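Local structure of putative histidinol-phosphate aminotransferase (Burkholderia pseudomallei, 3P1T) at residues 282-287 with 311-316; 146-151 with 307-312; 268-273 with 328-333; 258-263 with 322-327. The protein probably catalyses the pyridoxal 5'-phosphate-dependent transamination of L-histidinol phosphate with 2-oxoglutarate, a step of histidine biosynthesis. All blocks are in the same frame, centred on the assembly; numbering follows the deposited sequence.

Contact 1 of 4, residues 282-287 with 311-316; sequences VENAAG and HHIRIS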
# COMPACT_ATOMS: atom_id res chain seq x y z
N VAL A 282 -13.86 27.18 -13.03
CA VAL A 282 -14.22 28.60 -13.19
C VAL A 282 -13.04 29.37 -13.79
O VAL A 282 -11.89 29.15 -13.39
CB VAL A 282 -14.66 29.21 -11.83
CG1 VAL A 282 -15.12 30.66 -11.99
CG2 VAL A 282 -15.77 28.38 -11.19
N GLU A 283 -13.32 30.29 -14.75
CA GLU A 283 -12.32 31.17 -15.37
C GLU A 283 -11.78 32.13 -14.34
O GLU A 283 -12.55 32.73 -13.57
CB GLU A 283 -12.88 31.95 -16.57
CG GLU A 283 -13.08 31.13 -17.83
CD GLU A 283 -13.44 31.91 -19.08
OE1 GLU A 283 -13.27 33.16 -19.10
OE2 GLU A 283 -13.88 31.27 -20.07
N ASN A 284 -10.44 32.28 -14.30
CA ASN A 284 -9.80 33.17 -13.34
C ASN A 284 -8.66 33.98 -14.00
O ASN A 284 -7.48 33.75 -13.73
CB ASN A 284 -9.27 32.37 -12.14
CG ASN A 284 -8.67 33.23 -11.06
OD1 ASN A 284 -9.12 34.36 -10.79
ND2 ASN A 284 -7.59 32.74 -10.47
N ALA A 285 -9.02 34.98 -14.80
CA ALA A 285 -8.03 35.85 -15.45
C ALA A 285 -7.18 36.63 -14.42
O ALA A 285 -6.00 36.90 -14.68
CB ALA A 285 -8.73 36.83 -16.37
N ALA A 286 -7.76 36.93 -13.24
CA ALA A 286 -7.12 37.67 -12.16
C ALA A 286 -5.91 36.93 -11.53
O ALA A 286 -5.10 37.55 -10.83
CB ALA A 286 -8.14 37.97 -11.09
N GLY A 287 -5.80 35.63 -11.80
CA GLY A 287 -4.71 34.79 -11.32
C GLY A 287 -4.67 34.61 -9.82
O GLY A 287 -5.71 34.41 -9.19
N HIS A 311 -4.87 30.22 -14.97
CA HIS A 311 -5.88 31.27 -14.94
C HIS A 311 -7.30 30.64 -14.99
O HIS A 311 -8.22 31.13 -15.66
CB HIS A 311 -5.66 32.31 -16.05
CG HIS A 311 -4.37 33.05 -15.87
ND1 HIS A 311 -4.26 34.15 -15.02
CD2 HIS A 311 -3.15 32.73 -16.34
CE1 HIS A 311 -2.97 34.48 -15.04
NE2 HIS A 311 -2.27 33.67 -15.84
N HIS A 312 -7.44 29.56 -14.21
CA HIS A 312 -8.65 28.80 -13.92
C HIS A 312 -8.58 28.31 -12.49
O HIS A 312 -7.48 28.08 -11.98
CB HIS A 312 -8.83 27.61 -14.88
CG HIS A 312 -9.32 27.95 -16.25
ND1 HIS A 312 -8.45 28.29 -17.26
CD2 HIS A 312 -10.57 27.88 -16.76
CE1 HIS A 312 -9.20 28.48 -18.34
NE2 HIS A 312 -10.49 28.24 -18.08
N ILE A 313 -9.73 28.12 -11.84
CA ILE A 313 -9.77 27.56 -10.50
C ILE A 313 -10.78 26.41 -10.50
O ILE A 313 -11.79 26.48 -11.19
CB ILE A 313 -10.03 28.57 -9.34
CG1 ILE A 313 -11.31 29.43 -9.59
CG2 ILE A 313 -8.79 29.45 -9.08
CD1 ILE A 313 -11.80 30.23 -8.42
N ARG A 314 -10.47 25.35 -9.76
CA ARG A 314 -11.35 24.20 -9.60
C ARG A 314 -11.91 24.28 -8.20
O ARG A 314 -11.17 24.16 -7.22
CB ARG A 314 -10.61 22.87 -9.88
CG ARG A 314 -11.55 21.67 -10.00
CD ARG A 314 -10.83 20.35 -9.82
NE ARG A 314 -10.35 20.21 -8.45
CZ ARG A 314 -9.34 19.44 -8.08
NH1 ARG A 314 -8.67 18.74 -8.98
NH2 ARG A 314 -8.96 19.40 -6.81
N ILE A 315 -13.21 24.57 -8.11
CA ILE A 315 -13.92 24.71 -6.83
C ILE A 315 -14.67 23.41 -6.53
O ILE A 315 -15.54 23.03 -7.31
CB ILE A 315 -14.88 25.93 -6.87
CG1 ILE A 315 -14.16 27.23 -7.28
CG2 ILE A 315 -15.61 26.06 -5.52
CD1 ILE A 315 -15.06 28.43 -7.51
N SER A 316 -14.35 22.75 -5.41
CA SER A 316 -15.09 21.54 -5.03
C SER A 316 -16.47 21.91 -4.47
O SER A 316 -16.69 23.06 -4.06
CB SER A 316 -14.30 20.71 -4.03
OG SER A 316 -13.06 20.31 -4.59
O HOH W 1 -5.44 30.69 -11.46
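Val282 and Ile313 form an antiparallel hydrogen-bonded pair at the end of strand 279-283. Val282 N donates to Ile313 O and Ile313 N donates back to Val282 O, each at 2.9 Å, nearly straight and almost in line with the accepting carbonyl. The following pair, Glu283 with His312, is non-hydrogen-bonded. Beyond it Asn284 N reaches His311 O at 2.8 Å, but from above the carbonyl plane, where the ladder gives way to a type I turn from Asn284 to Gly287.

Asn284 and His311 serve this turn. The backbone bond from Gly287 N to Asn284 O (3.2 Å) closes it. Asn284 holds CG anti to its backbone N (chi1 -176°), and ND2 reinforces the turn by donating to Gly287 O at 2.8 Å. Asn284 ND2 also donates to a water at 3.1 Å, weakly linked to His312 O, while OD1 is paired with Thr290 OG1. His311 ND1 adds a weak bond to Ala285 O. Gly287 ends the turn at a positive phi, which glycine adopts readily, and its lack of a side chain leaves room beside the His311 ring.

Apolar contacts lie on the face bearing Val282 and Ile313. Val282 CG2 meets Ile315 CD1 at 3.7 Å, the side chains crossing at a slant, and Leu265 of helix 244-267 touches both residues. Beta-branched residues fit such extended backbone well. On the other face Glu283 and His312 run side by side, with Glu283 CG 3.9 Å from His312 NE2.

The chemistry thus changes along the contact: hydrocarbon seals the strand pair under the helices, whereas a buried amide, with partners on both nitrogen and oxygen, fixes the turn.

Contact 2 of 4, residues 146-151 with 307-312; sequences NPTGQA and FGLHHH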
# COMPACT_ATOMS: atom_id res chain seq x y z
N ASN A 146 -10.78 15.38 -14.87
CA ASN A 146 -10.30 16.25 -13.80
C ASN A 146 -9.23 17.15 -14.43
O ASN A 146 -8.32 16.59 -15.04
CB ASN A 146 -9.79 15.43 -12.60
CG ASN A 146 -9.20 16.23 -11.45
OD1 ASN A 146 -9.33 17.45 -11.36
ND2 ASN A 146 -8.55 15.55 -10.54
N PRO A 147 -9.37 18.50 -14.47
CA PRO A 147 -10.33 19.36 -13.75
C PRO A 147 -11.46 19.98 -14.58
O PRO A 147 -12.14 20.89 -14.07
CB PRO A 147 -9.40 20.49 -13.28
CG PRO A 147 -8.47 20.68 -14.45
CD PRO A 147 -8.32 19.33 -15.10
N THR A 148 -11.67 19.53 -15.84
CA THR A 148 -12.66 20.15 -16.74
C THR A 148 -14.09 19.74 -16.40
O THR A 148 -15.02 20.51 -16.65
CB THR A 148 -12.35 19.80 -18.20
OG1 THR A 148 -12.51 18.41 -18.42
CG2 THR A 148 -10.94 20.24 -18.63
N GLY A 149 -14.25 18.56 -15.83
CA GLY A 149 -15.55 18.01 -15.48
C GLY A 149 -16.32 17.53 -16.68
O GLY A 149 -17.50 17.24 -16.58
N GLN A 150 -15.65 17.45 -17.83
CA GLN A 150 -16.24 17.01 -19.09
C GLN A 150 -16.23 15.51 -19.19
O GLN A 150 -15.29 14.84 -18.72
CB GLN A 150 -15.50 17.61 -20.30
CG GLN A 150 -15.49 19.14 -20.38
CD GLN A 150 -16.86 19.73 -20.39
OE1 GLN A 150 -17.68 19.50 -21.31
NE2 GLN A 150 -17.14 20.53 -19.37
N ALA A 151 -17.27 14.98 -19.85
CA ALA A 151 -17.46 13.56 -20.13
C ALA A 151 -17.13 13.25 -21.60
O ALA A 151 -17.40 14.08 -22.48
CB ALA A 151 -18.88 13.15 -19.82
N PHE A 307 -2.84 21.42 -13.59
CA PHE A 307 -3.29 20.51 -14.64
C PHE A 307 -3.10 21.12 -16.05
O PHE A 307 -3.53 20.51 -17.02
CB PHE A 307 -4.77 20.16 -14.41
CG PHE A 307 -5.06 19.75 -12.99
CD1 PHE A 307 -4.74 18.47 -12.54
CD2 PHE A 307 -5.63 20.64 -12.09
CE1 PHE A 307 -4.98 18.10 -11.21
CE2 PHE A 307 -5.88 20.27 -10.77
CZ PHE A 307 -5.55 19.00 -10.34
N GLY A 308 -2.43 22.26 -16.15
CA GLY A 308 -2.14 22.92 -17.42
C GLY A 308 -3.16 23.97 -17.81
O GLY A 308 -3.06 24.57 -18.89
N LEU A 309 -4.17 24.17 -16.94
CA LEU A 309 -5.22 25.16 -17.15
C LEU A 309 -4.99 26.36 -16.26
O LEU A 309 -5.76 26.60 -15.32
CB LEU A 309 -6.61 24.56 -16.92
CG LEU A 309 -7.24 23.91 -18.11
CD1 LEU A 309 -8.38 23.02 -17.67
CD2 LEU A 309 -7.72 24.93 -19.12
N HIS A 310 -3.94 27.14 -16.56
CA HIS A 310 -3.60 28.35 -15.83
C HIS A 310 -4.72 29.36 -15.98
O HIS A 310 -5.45 29.33 -16.98
CB HIS A 310 -2.28 28.94 -16.34
CG HIS A 310 -1.17 27.97 -16.25
ND1 HIS A 310 -0.89 27.09 -17.28
CD2 HIS A 310 -0.34 27.70 -15.21
CE1 HIS A 310 0.10 26.32 -16.84
NE2 HIS A 310 0.47 26.66 -15.61
N HIS A 311 -4.87 30.22 -14.97
CA HIS A 311 -5.88 31.27 -14.94
C HIS A 311 -7.30 30.64 -14.99
O HIS A 311 -8.22 31.13 -15.66
CB HIS A 311 -5.66 32.31 -16.05
CG HIS A 311 -4.37 33.05 -15.87
ND1 HIS A 311 -4.26 34.15 -15.02
CD2 HIS A 311 -3.15 32.73 -16.34
CE1 HIS A 311 -2.97 34.48 -15.04
NE2 HIS A 311 -2.27 33.67 -15.84
N HIS A 312 -7.44 29.56 -14.21
CA HIS A 312 -8.65 28.80 -13.92
C HIS A 312 -8.58 28.31 -12.49
O HIS A 312 -7.48 28.08 -11.98
CB HIS A 312 -8.83 27.61 -14.88
CG HIS A 312 -9.32 27.95 -16.25
ND1 HIS A 312 -8.45 28.29 -17.26
CD2 HIS A 312 -10.57 27.88 -16.76
CE1 HIS A 312 -9.20 28.48 -18.34
NE2 HIS A 312 -10.49 28.24 -18.08
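Pro147 and Phe307 slide past each other in opposite directions, the pyrrolidine ring lying against the root of the aromatic side chain. Pro147 CG sits 3.7 Å from Phe307 CD2, and Pro147 CD is likewise 3.7 Å from Phe307 CB. In Phe307, chi1 -48° puts CG anti to the carbonyl carbon, within 3.9 Å of Pro147 CD. At the far end of the ring, Asn146 OD1 comes to 4.2 Å from Phe307 CZ.

Asn146 and Pro147, joined by a cis peptide bond, open the Asn-Pro-Thr-Gly sequence familiar from class I and II aminotransferases. Asn146 OD1 takes a hydrogen bond from Arg314 NH1, and a tartaric acid molecule, probably from the crystallisation liquor, takes hydrogen bonds from Asn146 ND2 and Arg314 NH1, consistent with a substrate-carboxylate site as in relatives.

Leu309 extends the apolar patch: its CD1 touches Thr148 CG2 at 3.9 Å, the two side chains crossing at about a right angle, and Pro147 CG at 4.0 Å. A branched leucine can do more, for CD2 rests on one face of the His312 imidazole, displaced toward the rim. The rotation of that ring suits a bond from His312 ND1 to His310 O at 3.2 Å, with the oxygen in the ring plane.

Contact 3 of 4, residues 268-273 with 328-333; sequences LGYRVA and AALAEY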
# COMPACT_ATOMS: atom_id res chain seq x y z
N LEU A 268 -23.35 35.99 -10.93
CA LEU A 268 -22.39 36.95 -10.38
C LEU A 268 -21.40 37.42 -11.49
O LEU A 268 -20.58 38.32 -11.25
CB LEU A 268 -21.62 36.35 -9.18
CG LEU A 268 -22.42 36.15 -7.89
CD1 LEU A 268 -21.65 35.34 -6.89
CD2 LEU A 268 -22.85 37.47 -7.27
N GLY A 269 -21.50 36.81 -12.68
CA GLY A 269 -20.68 37.15 -13.83
C GLY A 269 -19.50 36.25 -14.13
O GLY A 269 -18.79 36.49 -15.11
N TYR A 270 -19.30 35.20 -13.32
CA TYR A 270 -18.20 34.24 -13.52
C TYR A 270 -18.50 33.30 -14.69
O TYR A 270 -19.67 33.05 -15.01
CB TYR A 270 -17.91 33.43 -12.23
CG TYR A 270 -17.40 34.27 -11.08
CD1 TYR A 270 -16.04 34.56 -10.96
CD2 TYR A 270 -18.26 34.75 -10.10
CE1 TYR A 270 -15.56 35.33 -9.91
CE2 TYR A 270 -17.79 35.56 -9.06
CZ TYR A 270 -16.44 35.85 -8.97
OH TYR A 270 -15.97 36.63 -7.93
N ARG A 271 -17.44 32.81 -15.35
CA ARG A 271 -17.59 31.87 -16.47
C ARG A 271 -17.26 30.48 -15.93
O ARG A 271 -16.12 30.19 -15.57
CB ARG A 271 -16.75 32.27 -17.69
CG ARG A 271 -17.18 33.60 -18.30
CD ARG A 271 -17.08 33.64 -19.81
NE ARG A 271 -17.41 34.98 -20.28
CZ ARG A 271 -16.53 35.82 -20.83
NH1 ARG A 271 -15.27 35.43 -21.02
NH2 ARG A 271 -16.90 37.02 -21.22
N VAL A 272 -18.31 29.70 -15.76
CA VAL A 272 -18.26 28.36 -15.18
C VAL A 272 -18.47 27.34 -16.28
O VAL A 272 -19.33 27.53 -17.13
CB VAL A 272 -19.33 28.22 -14.05
CG1 VAL A 272 -19.21 26.89 -13.31
CG2 VAL A 272 -19.26 29.39 -13.06
N ALA A 273 -17.69 26.27 -16.26
CA ALA A 273 -17.81 25.17 -17.20
C ALA A 273 -18.80 24.12 -16.69
O ALA A 273 -18.90 23.91 -15.47
CB ALA A 273 -16.44 24.52 -17.41
N ALA A 328 -20.54 33.70 -0.92
CA ALA A 328 -20.54 35.03 -0.28
C ALA A 328 -19.22 35.76 -0.55
O ALA A 328 -19.24 36.95 -0.85
CB ALA A 328 -20.79 34.92 1.21
N ALA A 329 -18.10 35.03 -0.51
CA ALA A 329 -16.76 35.58 -0.78
C ALA A 329 -16.61 35.99 -2.24
O ALA A 329 -16.11 37.08 -2.49
CB ALA A 329 -15.69 34.57 -0.42
N LEU A 330 -17.04 35.15 -3.21
CA LEU A 330 -16.91 35.48 -4.63
C LEU A 330 -18.00 36.50 -5.04
O LEU A 330 -17.82 37.19 -6.05
CB LEU A 330 -16.92 34.24 -5.54
CG LEU A 330 -15.67 33.35 -5.47
CD1 LEU A 330 -15.84 32.09 -6.28
CD2 LEU A 330 -14.43 34.08 -5.95
N ALA A 331 -19.08 36.65 -4.24
CA ALA A 331 -20.05 37.72 -4.51
C ALA A 331 -19.37 39.05 -4.21
O ALA A 331 -19.45 39.98 -5.02
CB ALA A 331 -21.32 37.54 -3.70
N GLU A 332 -18.62 39.10 -3.08
CA GLU A 332 -17.85 40.25 -2.63
C GLU A 332 -16.73 40.59 -3.64
O GLU A 332 -16.54 41.76 -3.96
CB GLU A 332 -17.25 39.97 -1.23
CG GLU A 332 -16.56 41.16 -0.58
CD GLU A 332 -15.70 40.87 0.64
OE1 GLU A 332 -15.86 39.80 1.27
OE2 GLU A 332 -14.85 41.73 0.96
N TYR A 333 -16.03 39.56 -4.15
CA TYR A 333 -14.94 39.70 -5.12
C TYR A 333 -15.42 40.22 -6.49
O TYR A 333 -14.65 40.92 -7.15
CB TYR A 333 -14.23 38.35 -5.30
CG TYR A 333 -12.91 38.42 -6.05
CD1 TYR A 333 -11.82 39.12 -5.53
CD2 TYR A 333 -12.72 37.70 -7.23
CE1 TYR A 333 -10.60 39.16 -6.19
CE2 TYR A 333 -11.50 37.74 -7.91
CZ TYR A 333 -10.43 38.46 -7.38
OH TYR A 333 -9.21 38.46 -8.03
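Tyr270 reaches across to helix 320-333 with its phenol oxygen, OH donating to Leu330 O at 2.7 Å. Tyr270 OH lies in the plane of the Leu330 carbonyl, on a lone pair of Leu330 O, with a C=O...OH angle of 124°, and Leu330 O in turn lies at the edge of the Tyr270 ring. Setting CG anti to the carbonyl carbon (chi1 -65°) starts the tyrosine toward the helix, and its length suits the gap. Carbon atoms of Leu330 and Tyr333 also lie against the hydroxyl: Leu330 CB approaches Tyr270 OH to 3.5 Å, and Tyr333 CD2 comes equally near that oxygen, which sits at the edge of the Tyr333 ring.

Gly269 leaves helix 244-267 through a Schellman motif, its positive phi suited to glycine, so that the chain can turn from this helix toward strand 279-283 of the small domain. Just before the turn, Leu268 spreads both methyl branches over Ala331: CD1 lies 3.7 Å from Ala331 CA, and CD2 is 3.9 Å from Ala331 CB. The short alanine lets the leucine come down onto the helix backbone. Tyr333 CG, anti to its backbone N (chi1 -168°), lies 4.0 Å from Tyr270 OH. The Tyr333 hydroxyl forms a hydrogen bond with Thr290 OG1.

Contact 4 of 4, residues 258-263 with 322-327; sequences RRRVAD and DNDRLL. With SO4 (sulfate ion), chain E.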
# COMPACT_ATOMS: atom_id res chain seq x y z
N ARG A 258 -24.00 21.48 -6.75
CA ARG A 258 -23.24 21.79 -7.98
C ARG A 258 -24.09 22.70 -8.90
O ARG A 258 -23.59 23.69 -9.45
CB ARG A 258 -22.83 20.50 -8.71
CG ARG A 258 -21.89 20.70 -9.90
CD ARG A 258 -21.53 19.38 -10.57
NE ARG A 258 -22.69 18.71 -11.18
CZ ARG A 258 -22.74 17.43 -11.52
NH1 ARG A 258 -21.71 16.63 -11.28
NH2 ARG A 258 -23.83 16.92 -12.07
N ARG A 259 -25.40 22.41 -8.99
CA ARG A 259 -26.33 23.19 -9.78
C ARG A 259 -26.46 24.60 -9.16
O ARG A 259 -26.33 25.59 -9.89
CB ARG A 259 -27.68 22.46 -9.88
CG ARG A 259 -28.84 23.22 -10.56
CD ARG A 259 -28.52 23.78 -11.94
NE ARG A 259 -28.20 22.75 -12.92
CZ ARG A 259 -27.47 22.97 -14.00
NH1 ARG A 259 -26.96 24.18 -14.24
NH2 ARG A 259 -27.22 21.98 -14.84
N ARG A 260 -26.63 24.68 -7.81
CA ARG A 260 -26.73 25.95 -7.07
C ARG A 260 -25.47 26.81 -7.30
O ARG A 260 -25.60 27.95 -7.71
CB ARG A 260 -26.95 25.72 -5.55
CG ARG A 260 -26.77 27.01 -4.72
CD ARG A 260 -27.31 26.95 -3.32
NE ARG A 260 -26.31 26.54 -2.34
CZ ARG A 260 -25.78 27.35 -1.44
NH1 ARG A 260 -26.14 28.63 -1.37
NH2 ARG A 260 -24.89 26.88 -0.56
N VAL A 261 -24.28 26.26 -7.02
CA VAL A 261 -23.01 26.98 -7.11
C VAL A 261 -22.77 27.46 -8.57
O VAL A 261 -22.48 28.64 -8.75
CB VAL A 261 -21.83 26.13 -6.57
CG1 VAL A 261 -20.48 26.77 -6.87
CG2 VAL A 261 -21.98 25.92 -5.08
N ALA A 262 -22.96 26.58 -9.59
CA ALA A 262 -22.78 26.93 -10.99
C ALA A 262 -23.73 28.09 -11.41
O ALA A 262 -23.27 29.07 -11.99
CB ALA A 262 -23.01 25.72 -11.88
N ASP A 263 -25.04 27.99 -11.08
CA ASP A 263 -26.02 29.02 -11.44
C ASP A 263 -25.74 30.35 -10.72
O ASP A 263 -25.81 31.40 -11.36
CB ASP A 263 -27.45 28.54 -11.13
CG ASP A 263 -28.00 27.43 -12.03
OD1 ASP A 263 -27.30 27.04 -13.01
OD2 ASP A 263 -29.16 27.00 -11.79
N ASP A 322 -20.65 25.33 3.57
CA ASP A 322 -19.34 25.55 2.92
C ASP A 322 -19.50 26.33 1.60
O ASP A 322 -18.81 27.33 1.37
CB ASP A 322 -18.64 24.22 2.64
CG ASP A 322 -18.30 23.41 3.87
OD1 ASP A 322 -18.18 24.03 4.97
OD2 ASP A 322 -18.12 22.16 3.74
N ASN A 323 -20.44 25.87 0.77
CA ASN A 323 -20.79 26.47 -0.51
C ASN A 323 -21.36 27.88 -0.29
O ASN A 323 -21.09 28.76 -1.11
CB ASN A 323 -21.78 25.58 -1.25
CG ASN A 323 -21.27 24.19 -1.52
OD1 ASN A 323 -20.06 23.91 -1.50
ND2 ASN A 323 -22.17 23.26 -1.76
N ASP A 324 -22.09 28.10 0.85
CA ASP A 324 -22.61 29.41 1.28
C ASP A 324 -21.44 30.41 1.46
O ASP A 324 -21.49 31.52 0.92
CB ASP A 324 -23.43 29.30 2.60
CG ASP A 324 -24.89 28.87 2.53
OD1 ASP A 324 -25.46 28.84 1.41
OD2 ASP A 324 -25.50 28.64 3.62
N ARG A 325 -20.38 29.97 2.19
CA ARG A 325 -19.16 30.74 2.49
C ARG A 325 -18.44 31.15 1.19
O ARG A 325 -18.10 32.33 1.04
CB ARG A 325 -18.22 29.93 3.40
CG ARG A 325 -18.71 29.82 4.85
CD ARG A 325 -17.66 30.24 5.87
NE ARG A 325 -17.07 31.53 5.49
CZ ARG A 325 -15.76 31.77 5.39
NH1 ARG A 325 -14.88 30.83 5.71
NH2 ARG A 325 -15.34 32.96 5.01
N LEU A 326 -18.26 30.18 0.25
CA LEU A 326 -17.62 30.41 -1.03
C LEU A 326 -18.38 31.42 -1.87
O LEU A 326 -17.77 32.36 -2.39
CB LEU A 326 -17.47 29.12 -1.85
CG LEU A 326 -16.95 29.39 -3.26
CD1 LEU A 326 -15.50 29.04 -3.40
CD2 LEU A 326 -17.88 28.87 -4.35
N LEU A 327 -19.71 31.22 -2.01
CA LEU A 327 -20.54 32.11 -2.82
C LEU A 327 -20.54 33.54 -2.26
O LEU A 327 -20.48 34.49 -3.05
CB LEU A 327 -21.98 31.57 -2.94
CG LEU A 327 -22.16 30.28 -3.77
CD1 LEU A 327 -23.56 29.75 -3.65
CD2 LEU A 327 -21.80 30.47 -5.24
S SO4 E . -24.54 23.22 -17.20
O1 SO4 E . -23.95 23.41 -18.52
O2 SO4 E . -25.37 21.98 -17.22
O3 SO4 E . -25.38 24.38 -16.90
O4 SO4 E . -23.48 23.14 -16.15
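Segments 258-263 of helix 244-267 and 322-327 of helix 320-333 run almost parallel, their axes 5° apart in direction and 10.9 Å from each other at closest, with Val261 and Asn323 facing one another. Between them, Val261 CG2 packs on Asn323 CB at 3.9 Å, while Val261 CG1 turns to Leu326 CD2. The two branches of Val261 thus serve different partners, and Leu327 CD2 comes to 4.0 Å from Val261 O. Asn323 is held at its polar end by Gln257 and Gly318, its ND2 donating to Gln257 OE1.

At the outer edge Arg260 stretches across to Asp324, bending at chi3 (93°) before the guanidinium. Both NH1 and NH2 converge on the single oxygen OD1, with Arg260 NH2 at 2.8 Å from Asp324 OD1. The two planes stand 89° apart and both hydrogen bonds are weak, so this salt bridge is a forked grip and not a flat two-to-two pairing. Leu327 CD1 lies over one face of the guanidinium, 3.6 Å from Arg260 NH1, and Arg260 NE is bonded to Gln257 OE1.

Away from the interface, Arg259 NH1 binds Asp263 OD1 at 3.1 Å one turn on, and NH1 and NH2 hold a sulfate ion, probably from the crystallisation liquor, with Arg259 NH2 at 3.0 Å from sulfate O2. Side-by-side helices of this kind, laid on one face of a sheet, belong to the alpha/beta small domain of fold type I aminotransferases.

Overall arrangement
Contacts 1, 3 and 4 lie within the small domain, where helix 244-267, strand 279-283, strand 312-316 and helix 320-333 come in chain order, with helix 288-296 and strand 299-303 intervening between the two strands. Contact 1 is nested inside the chain loops closed by contacts 3 and 4, which both use helix 320-333 and lie about 9 Å apart, centre to centre. Ile315 ties these layers together, touching Leu330 of contact 3 and Leu326 of contact 4. Contact 2 reaches back to the loop after strand 137-142 of the seven-stranded sheet. Its centre is about 9 Å from that of contact 1, which shares His311 and His312 with it and meets it at Arg314, so the small-domain sheet borders the tartrate site.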